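Zinc-type alcohol dehydrogenase-like protein YAHK (Escherichia coli, PDB 1UUF) catalyses the NADPH-dependent reduction of a wide range of aldehydes to the corresponding alcohols and binds two zinc ions per subunit. Local coordinates at residues 273-278 and 282-287; 241-244 and 250-253; 300-303 and 308-311. All blocks are in the same frame, centred on the assembly; numbering follows the deposited sequence.

Contact 1: residues 273-278 and 282-287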
# COMPACT_ATOMS: atom_id res chain seq x y z
N ASP A 273 -10.06 -1.87 11.06
CA ASP A 273 -9.65 -1.51 12.41
C ASP A 273 -8.15 -1.30 12.49
O ASP A 273 -7.68 -0.37 13.14
CB ASP A 273 -10.06 -2.60 13.41
CG ASP A 273 -11.56 -2.74 13.55
OD1 ASP A 273 -12.25 -1.70 13.59
OD2 ASP A 273 -12.04 -3.89 13.64
N PHE A 274 -7.39 -2.16 11.81
CA PHE A 274 -5.94 -2.03 11.82
C PHE A 274 -5.43 -0.85 11.02
O PHE A 274 -4.45 -0.20 11.40
CB PHE A 274 -5.28 -3.32 11.32
CG PHE A 274 -5.42 -4.47 12.26
CD1 PHE A 274 -6.36 -5.47 12.04
CD2 PHE A 274 -4.62 -4.54 13.41
CE1 PHE A 274 -6.51 -6.52 12.94
CE2 PHE A 274 -4.77 -5.59 14.32
CZ PHE A 274 -5.71 -6.58 14.08
N THR A 275 -6.08 -0.55 9.90
CA THR A 275 -5.65 0.57 9.07
C THR A 275 -5.72 1.87 9.87
O THR A 275 -4.85 2.73 9.76
CB THR A 275 -6.53 0.69 7.81
OG1 THR A 275 -6.35 -0.49 7.01
CG2 THR A 275 -6.13 1.91 6.99
N THR A 276 -6.74 2.01 10.71
CA THR A 276 -6.88 3.22 11.51
C THR A 276 -5.83 3.33 12.60
O THR A 276 -5.68 4.39 13.21
CB THR A 276 -8.28 3.31 12.16
OG1 THR A 276 -8.44 2.25 13.11
CG2 THR A 276 -9.36 3.22 11.11
N LEU A 277 -5.09 2.25 12.85
CA LEU A 277 -4.04 2.25 13.87
C LEU A 277 -2.71 2.74 13.29
O LEU A 277 -1.74 2.95 14.03
CB LEU A 277 -3.84 0.84 14.44
CG LEU A 277 -5.06 0.10 14.97
CD1 LEU A 277 -4.60 -1.21 15.61
CD2 LEU A 277 -5.81 0.96 15.98
N LEU A 278 -2.66 2.92 11.98
CA LEU A 278 -1.44 3.37 11.30
C LEU A 278 -1.26 4.89 11.32
O LEU A 278 -2.23 5.63 11.17
CB LEU A 278 -1.45 2.92 9.84
CG LEU A 278 -1.41 1.43 9.54
CD1 LEU A 278 -1.65 1.23 8.04
CD2 LEU A 278 -0.06 0.85 9.96
N GLY A 282 1.88 5.43 7.07
CA GLY A 282 2.14 4.11 7.62
C GLY A 282 1.66 3.00 6.69
O GLY A 282 0.82 3.23 5.83
N THR A 283 2.19 1.80 6.88
CA THR A 283 1.80 0.68 6.04
C THR A 283 1.52 -0.58 6.84
O THR A 283 2.16 -0.82 7.85
CB THR A 283 2.94 0.33 5.05
OG1 THR A 283 3.16 1.43 4.16
CG2 THR A 283 2.59 -0.92 4.24
N MET A 284 0.55 -1.36 6.38
CA MET A 284 0.27 -2.65 7.01
C MET A 284 0.55 -3.64 5.90
O MET A 284 -0.04 -3.54 4.82
CB MET A 284 -1.18 -2.81 7.48
CG MET A 284 -1.48 -4.27 7.86
SD MET A 284 -3.02 -4.50 8.78
CE MET A 284 -4.20 -3.90 7.58
N THR A 285 1.46 -4.57 6.15
CA THR A 285 1.81 -5.56 5.13
C THR A 285 1.31 -6.93 5.54
O THR A 285 1.51 -7.35 6.68
CB THR A 285 3.33 -5.61 4.93
OG1 THR A 285 3.77 -4.34 4.44
CG2 THR A 285 3.71 -6.70 3.93
N LEU A 286 0.65 -7.61 4.61
CA LEU A 286 0.10 -8.93 4.86
C LEU A 286 1.07 -10.00 4.36
O LEU A 286 1.62 -9.88 3.27
CB LEU A 286 -1.23 -9.09 4.13
CG LEU A 286 -2.20 -7.89 4.18
CD1 LEU A 286 -3.42 -8.19 3.33
CD2 LEU A 286 -2.59 -7.61 5.61
N VAL A 287 1.29 -11.04 5.16
CA VAL A 287 2.18 -12.13 4.75
C VAL A 287 1.55 -13.51 4.96
O VAL A 287 2.12 -14.52 4.55
CB VAL A 287 3.54 -12.09 5.50
CG1 VAL A 287 4.28 -10.82 5.14
CG2 VAL A 287 3.32 -12.18 7.01

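Contact 2: residues 241-244 and 250-253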
# COMPACT_ATOMS: atom_id res chain seq x y z
N GLU A 241 3.77 -4.88 24.37
CA GLU A 241 2.35 -4.69 24.67
C GLU A 241 1.55 -5.72 23.89
O GLU A 241 1.99 -6.20 22.85
CB GLU A 241 1.88 -3.29 24.25
CG GLU A 241 2.47 -2.13 25.04
CD GLU A 241 1.91 -0.79 24.58
OE1 GLU A 241 2.35 -0.28 23.53
OE2 GLU A 241 1.01 -0.27 25.26
N VAL A 242 0.37 -6.05 24.41
CA VAL A 242 -0.50 -7.00 23.74
C VAL A 242 -1.91 -6.43 23.69
O VAL A 242 -2.38 -5.83 24.66
CB VAL A 242 -0.53 -8.37 24.47
CG1 VAL A 242 -1.46 -9.32 23.75
CG2 VAL A 242 0.87 -8.96 24.52
N VAL A 243 -2.56 -6.62 22.55
CA VAL A 243 -3.92 -6.13 22.37
C VAL A 243 -4.83 -7.23 21.86
O VAL A 243 -4.47 -7.99 20.96
CB VAL A 243 -3.95 -4.96 21.36
CG1 VAL A 243 -5.39 -4.57 21.04
CG2 VAL A 243 -3.20 -3.77 21.93
N ASN A 244 -6.02 -7.34 22.45
CA ASN A 244 -7.00 -8.31 21.99
C ASN A 244 -7.77 -7.50 20.97
O ASN A 244 -8.53 -6.60 21.33
CB ASN A 244 -7.94 -8.73 23.12
CG ASN A 244 -8.94 -9.78 22.67
OD1 ASN A 244 -9.46 -9.72 21.55
ND2 ASN A 244 -9.22 -10.75 23.53
N GLU A 250 -9.29 -1.57 23.75
CA GLU A 250 -7.86 -1.83 23.63
C GLU A 250 -7.32 -1.31 22.30
O GLU A 250 -6.25 -0.72 22.24
CB GLU A 250 -7.58 -3.33 23.77
CG GLU A 250 -7.77 -3.86 25.19
CD GLU A 250 -7.45 -5.34 25.31
OE1 GLU A 250 -6.35 -5.75 24.88
OE2 GLU A 250 -8.29 -6.10 25.84
N MET A 251 -8.08 -1.53 21.23
CA MET A 251 -7.68 -1.06 19.90
C MET A 251 -7.63 0.46 19.83
O MET A 251 -6.67 1.04 19.31
CB MET A 251 -8.65 -1.59 18.85
CG MET A 251 -8.58 -3.09 18.64
SD MET A 251 -7.09 -3.57 17.76
CE MET A 251 -7.66 -3.53 16.09
N ALA A 252 -8.65 1.12 20.37
CA ALA A 252 -8.74 2.57 20.36
C ALA A 252 -7.54 3.26 21.01
O ALA A 252 -7.18 4.37 20.64
CB ALA A 252 -10.03 3.02 21.03
N ALA A 253 -6.93 2.59 21.98
CA ALA A 253 -5.78 3.16 22.68
C ALA A 253 -4.55 3.29 21.79
O ALA A 253 -3.58 3.95 22.17
CB ALA A 253 -5.45 2.31 23.90
O HOH W 1 -4.20 -3.82 25.58

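Contact 3: residues 300-303 and 308-311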
# COMPACT_ATOMS: atom_id res chain seq x y z
N PHE A 300 -11.50 5.16 2.51
CA PHE A 300 -11.50 6.41 3.27
C PHE A 300 -10.32 6.49 4.23
O PHE A 300 -9.63 7.51 4.32
CB PHE A 300 -12.81 6.53 4.06
CG PHE A 300 -12.87 7.73 4.96
CD1 PHE A 300 -13.02 9.01 4.43
CD2 PHE A 300 -12.79 7.58 6.34
CE1 PHE A 300 -13.09 10.12 5.27
CE2 PHE A 300 -12.86 8.69 7.19
CZ PHE A 300 -13.01 9.96 6.65
N ASN A 301 -10.07 5.40 4.95
CA ASN A 301 -8.98 5.36 5.92
C ASN A 301 -7.60 5.40 5.28
O ASN A 301 -6.64 5.84 5.91
CB ASN A 301 -9.12 4.13 6.82
CG ASN A 301 -10.37 4.19 7.68
OD1 ASN A 301 -10.64 5.21 8.32
ND2 ASN A 301 -11.14 3.11 7.70
N LEU A 302 -7.48 4.94 4.04
CA LEU A 302 -6.19 4.98 3.36
C LEU A 302 -5.94 6.40 2.88
O LEU A 302 -4.84 6.93 3.01
CB LEU A 302 -6.17 4.04 2.15
CG LEU A 302 -6.27 2.53 2.39
CD1 LEU A 302 -6.17 1.81 1.05
CD2 LEU A 302 -5.15 2.08 3.32
N ILE A 303 -6.98 7.01 2.32
CA ILE A 303 -6.87 8.37 1.80
C ILE A 303 -6.59 9.44 2.84
O ILE A 303 -5.71 10.28 2.66
CB ILE A 303 -8.16 8.75 1.03
CG1 ILE A 303 -8.19 7.98 -0.29
CG2 ILE A 303 -8.21 10.25 0.78
CD1 ILE A 303 -9.48 8.15 -1.07
N ALA A 308 -1.10 2.76 3.46
CA ALA A 308 -1.07 1.74 2.42
C ALA A 308 -1.17 0.34 2.99
O ALA A 308 -0.83 0.09 4.16
CB ALA A 308 0.22 1.87 1.62
N ILE A 309 -1.67 -0.57 2.16
CA ILE A 309 -1.76 -1.98 2.52
C ILE A 309 -0.88 -2.64 1.46
O ILE A 309 -1.04 -2.39 0.27
CB ILE A 309 -3.20 -2.52 2.41
CG1 ILE A 309 -4.12 -1.74 3.34
CG2 ILE A 309 -3.22 -4.01 2.75
CD1 ILE A 309 -3.68 -1.73 4.79
N ALA A 310 0.06 -3.46 1.90
CA ALA A 310 0.96 -4.12 0.97
C ALA A 310 1.05 -5.60 1.28
O ALA A 310 0.45 -6.09 2.23
CB ALA A 310 2.35 -3.49 1.07
N GLY A 311 1.79 -6.31 0.44
CA GLY A 311 1.98 -7.73 0.63
C GLY A 311 3.46 -8.02 0.51
O GLY A 311 4.22 -7.19 0.04

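Contact 1: residues 273-278 and 282-287
Phe274 and Met284 meet where the helix of a beta-alpha-beta crossover lies against the sheet of the Rossmann-type domain: helix 271-275 connects strands 258-263 and 282-286, and the methionine of the second strand reaches to Phe274 and Thr275 of the helix. Met284 stretches out from the strand because its CG stands anti to the backbone N (chi1 168°), then bends at its final torsion and brings CE against Phe274 CB and Thr275 OG1. SD passes 3.6 Å from Phe274 CB and stands 5.2 Å from the centroid of the Phe274 ring, 49° off the normal, an oblique Met-aromatic contact. The ring itself leads away from the strand and packs edge-to-face with Phe224. Met284 crosses Thr275 at about a right angle, its CE 4.1 Å from Thr275 OG1, a hydroxyl already hydrogen-bonded to Leu271 O.

Leu278 lays both methyls against the Thr283-Met284 peptide. CD2 lies 3.5 Å from Thr283 O, while CD1 sits 3.8 Å from Met284 N and 4.1 Å from Met284 CB, covering the base of the methionine chain. Gly282, without a side chain, lets the two backbones draw close beside it. Replacing Leu278 by an alanine would probably open a gap over the Thr283-Met284 peptide and leave the Met284 chain less confined. A type I turn from Thr275 to Leu278 leads the chain on from the helix, and Thr276 OG1 donates to Asp273 O at 2.7 Å, from 36° above the carbonyl plane.

Contact 2: residues 241-244 and 250-253
Glu250 sets its CB against Val243 CG1, 3.7 Å away, the two side chains sliding past each other in opposite directions. The same methyl meets Met251 SD at 3.8 Å, where the methionine crosses the valine at about a right angle. Val243 places CG1 there by setting it anti to the backbone N (chi1 173°), and Met251, bent at its second and third torsions, turns its sulfur back toward the strand. Strand 241-244 is the outermost one on its side of the Rossmann-type sheet within the chain; helix 248-252 follows it on the way to strand 258-263, and Met251 carries the packing on to Phe224 and Phe274.

Past CG the Glu250 chain is extended and brings its carboxylate to the end of the strand. Asn244 N donates to Glu250 OE1 at 2.9 Å along a nearly straight line, the N-H...O angle being 169°, but it comes from above the carboxylate plane, 52° out of it. A water molecule also donates to Glu250 OE1, at 3.0 Å, and to Val242 O, at 2.9 Å, tying the acid to a second backbone group of the strand. Arg231 adds a salt bridge to OE1, and Asn247 a hydrogen bond to OE2. Asn244 turns its own amide elsewhere, toward Arg246 N and Glu228.

With three donors on OE1 and another on OE2, the carboxylate is probably held against rotation and is likely to be held as the anion, an acceptor for a strand-end amide that has no neighbouring strand of this chain beyond it.

Contact 3: residues 300-303 and 308-311
The last helix-to-strand connection of the Rossmann-type sheet, from helix 299-303 into strand 308-311, illustrates how one leucine can carry a whole contact. Leu302 points toward the strand and delivers a single methyl: its CD2 lies 4.0 Å from Ile309 CG1 and 4.1 Å from Ala308 N, with Ala308 CA close behind at 4.2 Å from the same CD2. The two branched side chains cross at about a right angle, and Leu302 CD2 meets the isoleucine at CG1, its one methylene. Ile309 offers that methylene because CG1 is anti to its carbonyl carbon (chi1 -60°); from there CD1 turns off and remains 4.3 Å from Leu302 CD2.

Ala308 takes part through its backbone, its CB pointing away from the helix. Its peptide groups are bound to Gly282 and Met284 of the neighbouring strand, and the leucine methyl therefore rests on a backbone already fixed in the sheet. Thr275, of helix 271-275, touches Leu302 and Ile309 alike, while Arg307, between the two segments, donates to Asn301 O of the helix.

Strand 308-311 ends the sheet within its own chain, but Ala308, Ile309 and Ala310 pair antiparallel with a strand of the second subunit, and the sheet runs on through the dimer. Such joining of coenzyme-domain sheets is familiar from dimeric alcohol dehydrogenases. Across the helix-strand contact itself the surface buried is small, 99 Å², and wholly a matter of van der Waals packing: the directional bonds that fix the strand come from its neighbours in the sheet, and Leu302 contributes an apolar cover.

All three contacts dress one parallel sheet: contact 2 at its strand 241-244 edge, contact 3 at strand 308-311, contact 1 on the strand next to the latter. Contacts 1 and 3 are closest, their centres about 7 Å apart; Leu286 N and Ala310 O, 2.8 Å apart, probably hydrogen-bond, and Met284 CE packs on Ile309 CD1 at 3.6 Å. Contact 2, centred about 14 Å from contact 1, joins it through Met251, whose O lies 3.4 Å from Leu277 CD2. Contacts 2 and 3 do not touch, their nearest atoms being about 11 Å apart. All lie away from the catalytic zinc held by Cys60, His82 and Cys178.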